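Local coordinates for McyG protein (Microcystis aeruginosa PCC 7806, PDB 4R0M) that probably activates phenylalanine as an aminoacyl-adenylate and loads it onto its own peptidyl carrier domain during microcystin synthesis, at residues 249-252 with 253-256; 271-275 with 276-280. One frame throughout, in Å; residues are numbered along the deposited sequence.

Contact 1 (249-252 with 253-256); sequences MELV and LRQP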
loop_
_atom_site.group_PDB
_atom_site.type_symbol
_atom_site.label_atom_id
_atom_site.label_comp_id
_atom_site.label_asym_id
_atom_site.label_seq_id
_atom_site.Cartn_x
_atom_site.Cartn_y
_atom_site.Cartn_z
HETATM N N MSE A 249 4.665 10.069 5.686
HETATM C CA MSE A 249 3.437 10.308 4.917
HETATM C C MSE A 249 2.754 11.591 5.304
HETATM O O MSE A 249 2.283 12.330 4.438
HETATM C CB MSE A 249 2.476 9.132 5.084
HETATM C CG MSE A 249 1.306 9.232 4.107
HETATM SE SE MSE A 249 0.143 7.645 4.204
HETATM C CE MSE A 249 -0.244 7.638 6.137
ATOM N N GLU A 250 2.703 11.871 6.605
ATOM C CA GLU A 250 2.013 13.054 7.120
ATOM C C GLU A 250 2.576 14.375 6.578
ATOM O O GLU A 250 1.837 15.345 6.423
ATOM C CB GLU A 250 1.968 13.051 8.657
ATOM C CG GLU A 250 3.324 13.141 9.355
ATOM C CD GLU A 250 3.935 11.788 9.695
ATOM O OE1 GLU A 250 4.630 11.711 10.732
ATOM O OE2 GLU A 250 3.733 10.806 8.941
ATOM N N LEU A 251 3.874 14.400 6.276
ATOM C CA LEU A 251 4.514 15.588 5.709
ATOM C C LEU A 251 3.932 15.946 4.338
ATOM O O LEU A 251 3.685 17.118 4.052
ATOM C CB LEU A 251 6.033 15.401 5.625
ATOM C CG LEU A 251 6.892 16.610 5.226
ATOM C CD1 LEU A 251 8.223 16.585 5.963
ATOM C CD2 LEU A 251 7.114 16.691 3.721
ATOM N N VAL A 252 3.723 14.934 3.500
ATOM C CA VAL A 252 3.121 15.142 2.182
ATOM C C VAL A 252 1.604 15.361 2.279
ATOM O O VAL A 252 1.036 16.101 1.484
ATOM C CB VAL A 252 3.450 13.990 1.207
ATOM C CG1 VAL A 252 2.835 14.239 -0.166
ATOM C CG2 VAL A 252 4.956 13.811 1.076
ATOM N N LEU A 253 0.951 14.727 3.251
ATOM C CA LEU A 253 -0.490 14.921 3.443
ATOM C C LEU A 253 -0.815 16.339 3.918
ATOM O O LEU A 253 -1.774 16.950 3.440
ATOM C CB LEU A 253 -1.084 13.869 4.392
ATOM C CG LEU A 253 -1.225 12.436 3.859
ATOM C CD1 LEU A 253 -1.700 11.495 4.956
ATOM C CD2 LEU A 253 -2.153 12.364 2.652
ATOM N N ARG A 254 -0.001 16.858 4.837
ATOM C CA ARG A 254 -0.151 18.229 5.324
ATOM C C ARG A 254 0.063 19.264 4.221
ATOM O O ARG A 254 -0.554 20.330 4.240
ATOM C CB ARG A 254 0.801 18.504 6.490
ATOM C CG ARG A 254 0.349 17.919 7.822
ATOM C CD ARG A 254 1.204 18.410 8.984
ATOM N NE ARG A 254 2.590 17.942 8.898
ATOM C CZ ARG A 254 3.628 18.701 8.546
ATOM N NH1 ARG A 254 3.457 19.983 8.245
ATOM N NH2 ARG A 254 4.845 18.173 8.499
ATOM N N GLN A 255 0.934 18.941 3.265
ATOM C CA GLN A 255 1.238 19.835 2.150
ATOM C C GLN A 255 1.619 19.032 0.896
ATOM O O GLN A 255 2.802 18.802 0.639
ATOM C CB GLN A 255 2.355 20.807 2.547
ATOM C CG GLN A 255 2.298 22.151 1.838
ATOM C CD GLN A 255 3.164 23.205 2.511
ATOM O OE1 GLN A 255 4.354 22.987 2.763
ATOM N NE2 GLN A 255 2.569 24.358 2.801
ATOM N N PRO A 256 0.610 18.603 0.110
ATOM C CA PRO A 256 0.797 17.714 -1.047
ATOM C C PRO A 256 1.881 18.137 -2.039
ATOM O O PRO A 256 2.527 17.279 -2.644
ATOM C CB PRO A 256 -0.578 17.729 -1.717
ATOM C CG PRO A 256 -1.523 17.949 -0.586
ATOM C CD PRO A 256 -0.817 18.905 0.333
#
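Leu-253 N donates to Met-249 O (3.0 Å) and Arg-254 N to Glu-250 O (2.9 Å), two i to i+4 bonds of a short helix. One residue further on, the helix frays: Gln-255 N makes weak bonds to Leu-251 O and Val-252 O, and Gln-255 itself leaves helical geometry with psi at 85°. Pro-256, which has no N-H to give, follows; its CA makes a CA-H...O contact of 3.0 Å with Val-252 O. The side chains pair along the turn. Met-249, a selenomethionine in this crystal, is extended through its first two torsions and lays CG against CD1 of Leu-253 at 3.9 Å, crossing it obliquely. Arg-254 doubles back: its chain bends at chi3 (-66°), which brings one end of the guanidinium, NH2, to 3.8 Å from Leu-251 CA, near Leu-251 CG. On the way Arg-254 CG passes 3.3 Å from Glu-250 O. The carboxylate of Glu-250 makes no salt bridge with Arg-254: Glu-250 OE1 stays 6.8 Å from Arg-254 NE, a distance at which any mutual attraction is likely to be weak. Leu-251 and Val-252 are buried, whereas Glu-250 and Arg-254 lie on the exposed side. Val-252 rests on Trp-221 and on Trp-259 of helix 258-265, Leu-251 meets Gln-258 of the same helix, and Met-249 packs on Trp-221 and Pro-223, while Leu-253 reaches Leu-280 of helix 275-282 and Pro-256 faces that helix too.

Contact 2 (271-275 with 276-280); sequences SWSPN and FAFSL. With FA5 (adenosine-5'-[phenylalaninyl-phosphate]), chain C.
Pro-274 overlaps one corner of the Phe-276 ring, the two side chains lying side by side with Pro-274 CG 3.7 Å from Phe-276 CE2. Ser-273 OG, placed between its own backbone N and carbonyl carbon (chi1 83°), lies 3.2 Å from Ala-277 CB and donates to Pro-274 O (3.1 Å). Ala-277 N reaches Pro-274 O from the opposite face of its carbonyl plane, at 3.2 Å, while the Phe-278 ring sets its edge against the same oxygen. Pro-274 O thus has two donors at the strand-to-helix turn. On the strand, Trp-272 turns toward the phenylalanyl-adenylate: one indole face meets the ligand phenyl, Trp-272 CZ2 lying 3.3 Å from FA5 CD2, with the rings inclined rather than parallel. Trp-272 NE1 hydrogen-bonds to Ala-304 O. Without the indole, with an alanine here, a gap would probably open beside the substrate phenyl and Ala-304 O would lose that donor. Asn-275 OD1 accepts from Ser-309 N. Strand 270-273 pairs with strand 300-303 in a beta-alpha-beta unit whose helix 275-282 packs, through Phe-278, on Leu-301 and on Ile-313 of helix 310-320.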
loop_
_atom_site.group_PDB
_atom_site.type_symbol
_atom_site.label_atom_id
_atom_site.label_comp_id
_atom_site.label_asym_id
_atom_site.label_seq_id
_atom_site.Cartn_x
_atom_site.Cartn_y
_atom_site.Cartn_z
ATOM N N SER A 271 9.114 7.117 -8.305
ATOM C CA SER A 271 8.271 7.352 -7.131
ATOM C C SER A 271 6.915 6.661 -7.278
ATOM O O SER A 271 6.627 6.065 -8.320
ATOM C CB SER A 271 8.098 8.853 -6.863
ATOM O OG SER A 271 7.726 9.074 -5.512
ATOM N N TRP A 272 6.094 6.746 -6.232
ATOM C CA TRP A 272 4.827 6.013 -6.172
ATOM C C TRP A 272 3.853 6.572 -5.165
ATOM O O TRP A 272 4.244 7.065 -4.102
ATOM C CB TRP A 272 5.095 4.526 -5.903
ATOM C CG TRP A 272 3.948 3.764 -5.279
ATOM C CD1 TRP A 272 2.693 3.497 -5.831
ATOM C CD2 TRP A 272 3.924 3.125 -3.958
ATOM N NE1 TRP A 272 1.921 2.771 -4.961
ATOM C CE2 TRP A 272 2.596 2.514 -3.821
ATOM C CE3 TRP A 272 4.832 3.006 -2.913
ATOM C CZ2 TRP A 272 2.221 1.823 -2.679
ATOM C CZ3 TRP A 272 4.441 2.304 -1.767
ATOM C CH2 TRP A 272 3.168 1.726 -1.656
ATOM N N SER A 273 2.570 6.508 -5.525
ATOM C CA SER A 273 1.455 6.728 -4.601
ATOM C C SER A 273 0.199 6.055 -5.161
ATOM O O SER A 273 0.139 5.757 -6.358
ATOM C CB SER A 273 1.199 8.223 -4.393
ATOM O OG SER A 273 0.400 8.761 -5.434
ATOM N N PRO A 274 -0.809 5.801 -4.301
ATOM C CA PRO A 274 -2.091 5.321 -4.817
ATOM C C PRO A 274 -2.850 6.437 -5.523
ATOM O O PRO A 274 -2.441 7.600 -5.463
ATOM C CB PRO A 274 -2.849 4.883 -3.553
ATOM C CG PRO A 274 -1.819 4.801 -2.477
ATOM C CD PRO A 274 -0.809 5.849 -2.829
ATOM N N ASN A 275 -3.949 6.075 -6.177
ATOM C CA ASN A 275 -4.739 7.014 -6.970
ATOM C C ASN A 275 -5.159 8.299 -6.248
ATOM O O ASN A 275 -5.105 9.381 -6.839
ATOM C CB ASN A 275 -5.965 6.314 -7.559
ATOM C CG ASN A 275 -6.741 7.205 -8.506
ATOM O OD1 ASN A 275 -6.366 7.375 -9.670
ATOM N ND2 ASN A 275 -7.833 7.783 -8.012
ATOM N N PHE A 276 -5.563 8.189 -4.981
ATOM C CA PHE A 276 -6.084 9.343 -4.238
ATOM C C PHE A 276 -5.086 10.499 -4.141
ATOM O O PHE A 276 -5.475 11.670 -4.162
ATOM C CB PHE A 276 -6.596 8.940 -2.843
ATOM C CG PHE A 276 -5.506 8.628 -1.852
ATOM C CD1 PHE A 276 -4.866 9.647 -1.148
ATOM C CD2 PHE A 276 -5.130 7.315 -1.606
ATOM C CE1 PHE A 276 -3.862 9.360 -0.237
ATOM C CE2 PHE A 276 -4.131 7.022 -0.691
ATOM C CZ PHE A 276 -3.496 8.045 -0.006
ATOM N N ALA A 277 -3.802 10.163 -4.037
ATOM C CA ALA A 277 -2.752 11.170 -3.900
ATOM C C ALA A 277 -2.576 11.984 -5.182
ATOM O O ALA A 277 -2.272 13.179 -5.128
ATOM C CB ALA A 277 -1.448 10.521 -3.487
ATOM N N PHE A 278 -2.781 11.331 -6.325
ATOM C CA PHE A 278 -2.825 12.016 -7.618
ATOM C C PHE A 278 -3.942 13.058 -7.622
ATOM O O PHE A 278 -3.753 14.177 -8.100
ATOM C CB PHE A 278 -3.035 11.015 -8.761
ATOM C CG PHE A 278 -1.799 10.244 -9.137
ATOM C CD1 PHE A 278 -1.259 9.289 -8.279
ATOM C CD2 PHE A 278 -1.182 10.459 -10.367
ATOM C CE1 PHE A 278 -0.123 8.577 -8.635
ATOM C CE2 PHE A 278 -0.046 9.747 -10.727
ATOM C CZ PHE A 278 0.484 8.805 -9.860
ATOM N N SER A 279 -5.097 12.680 -7.072
ATOM C CA SER A 279 -6.238 13.581 -6.934
ATOM C C SER A 279 -5.948 14.733 -5.973
ATOM O O SER A 279 -6.365 15.864 -6.222
ATOM C CB SER A 279 -7.483 12.810 -6.487
ATOM O OG SER A 279 -8.610 13.664 -6.411
ATOM N N LEU A 280 -5.230 14.446 -4.885
ATOM C CA LEU A 280 -4.811 15.477 -3.930
ATOM C C LEU A 280 -3.945 16.551 -4.589
ATOM O O LEU A 280 -4.008 17.723 -4.214
ATOM C CB LEU A 280 -4.056 14.865 -2.746
ATOM C CG LEU A 280 -4.800 14.023 -1.706
ATOM C CD1 LEU A 280 -3.796 13.362 -0.773
ATOM C CD2 LEU A 280 -5.801 14.854 -0.913
HETATM C C FA5 C . -0.973 -3.140 -2.002
HETATM O O FA5 C . -1.813 -2.263 -1.843
HETATM C CA FA5 C . -0.122 -3.153 -3.247
HETATM N N FA5 C . -1.061 -3.038 -4.336
HETATM C CB FA5 C . 0.852 -1.967 -3.303
HETATM C CG FA5 C . 1.690 -1.749 -4.569
HETATM C CD1 FA5 C . 1.408 -2.335 -5.804
HETATM C CD2 FA5 C . 2.802 -0.899 -4.493
HETATM C CE1 FA5 C . 2.217 -2.086 -6.920
HETATM C CE2 FA5 C . 3.613 -0.637 -5.603
HETATM C CZ FA5 C . 3.319 -1.237 -6.826
HETATM P P FA5 C . -2.114 -4.915 -0.287
HETATM O OP1 FA5 C . -2.529 -4.130 0.929
HETATM O OP2 FA5 C . -1.768 -6.373 -0.126
HETATM O OP3 FA5 C . -0.845 -4.174 -0.976
HETATM O "O5'" FA5 C . -3.329 -4.791 -1.340
HETATM C "C5'" FA5 C . -3.331 -5.464 -2.596
HETATM C "C4'" FA5 C . -4.657 -5.178 -3.284
HETATM O "O4'" FA5 C . -4.796 -3.795 -3.632
HETATM C "C3'" FA5 C . -4.813 -5.919 -4.596
HETATM O "O3'" FA5 C . -5.240 -7.267 -4.404
HETATM C "C2'" FA5 C . -5.860 -5.087 -5.301
HETATM O "O2'" FA5 C . -7.173 -5.452 -4.860
HETATM C "C1'" FA5 C . -5.571 -3.677 -4.829
HETATM N N9 FA5 C . -4.798 -2.972 -5.885
HETATM C C8 FA5 C . -3.472 -2.748 -5.870
HETATM N N7 FA5 C . -3.067 -2.075 -6.975
HETATM C C5 FA5 C . -4.156 -1.862 -7.735
HETATM C C6 FA5 C . -4.445 -1.210 -9.037
HETATM N N6 FA5 C . -3.462 -0.638 -9.769
HETATM N N1 FA5 C . -5.727 -1.207 -9.475
HETATM C C2 FA5 C . -6.721 -1.776 -8.761
HETATM N N3 FA5 C . -6.532 -2.378 -7.572
HETATM C C4 FA5 C . -5.295 -2.457 -7.015
#

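Both contacts are local, between neighbouring residues of one chain, 12 Å apart between centres, and lie in the AMP-binding part of the protein. Contact 1 is a short, partly buried helix, held mainly by backbone bonds and aliphatic packing; contact 2 is buried, and there a strand passes into a helix with aromatic rings, a shared carbonyl oxygen and a pocket residue. They touch where Leu-253 CD2 packs on Leu-280 CD1 (3.9 Å), so helix 249-254 lies against helix 275-282. Trp-221 bridges them further, touching Met-249 and Val-252 of one and Ala-277 of the other. Only contact 2 reaches the adenylate; the side chain of Met-249 is about 12 Å from the bound adenylate.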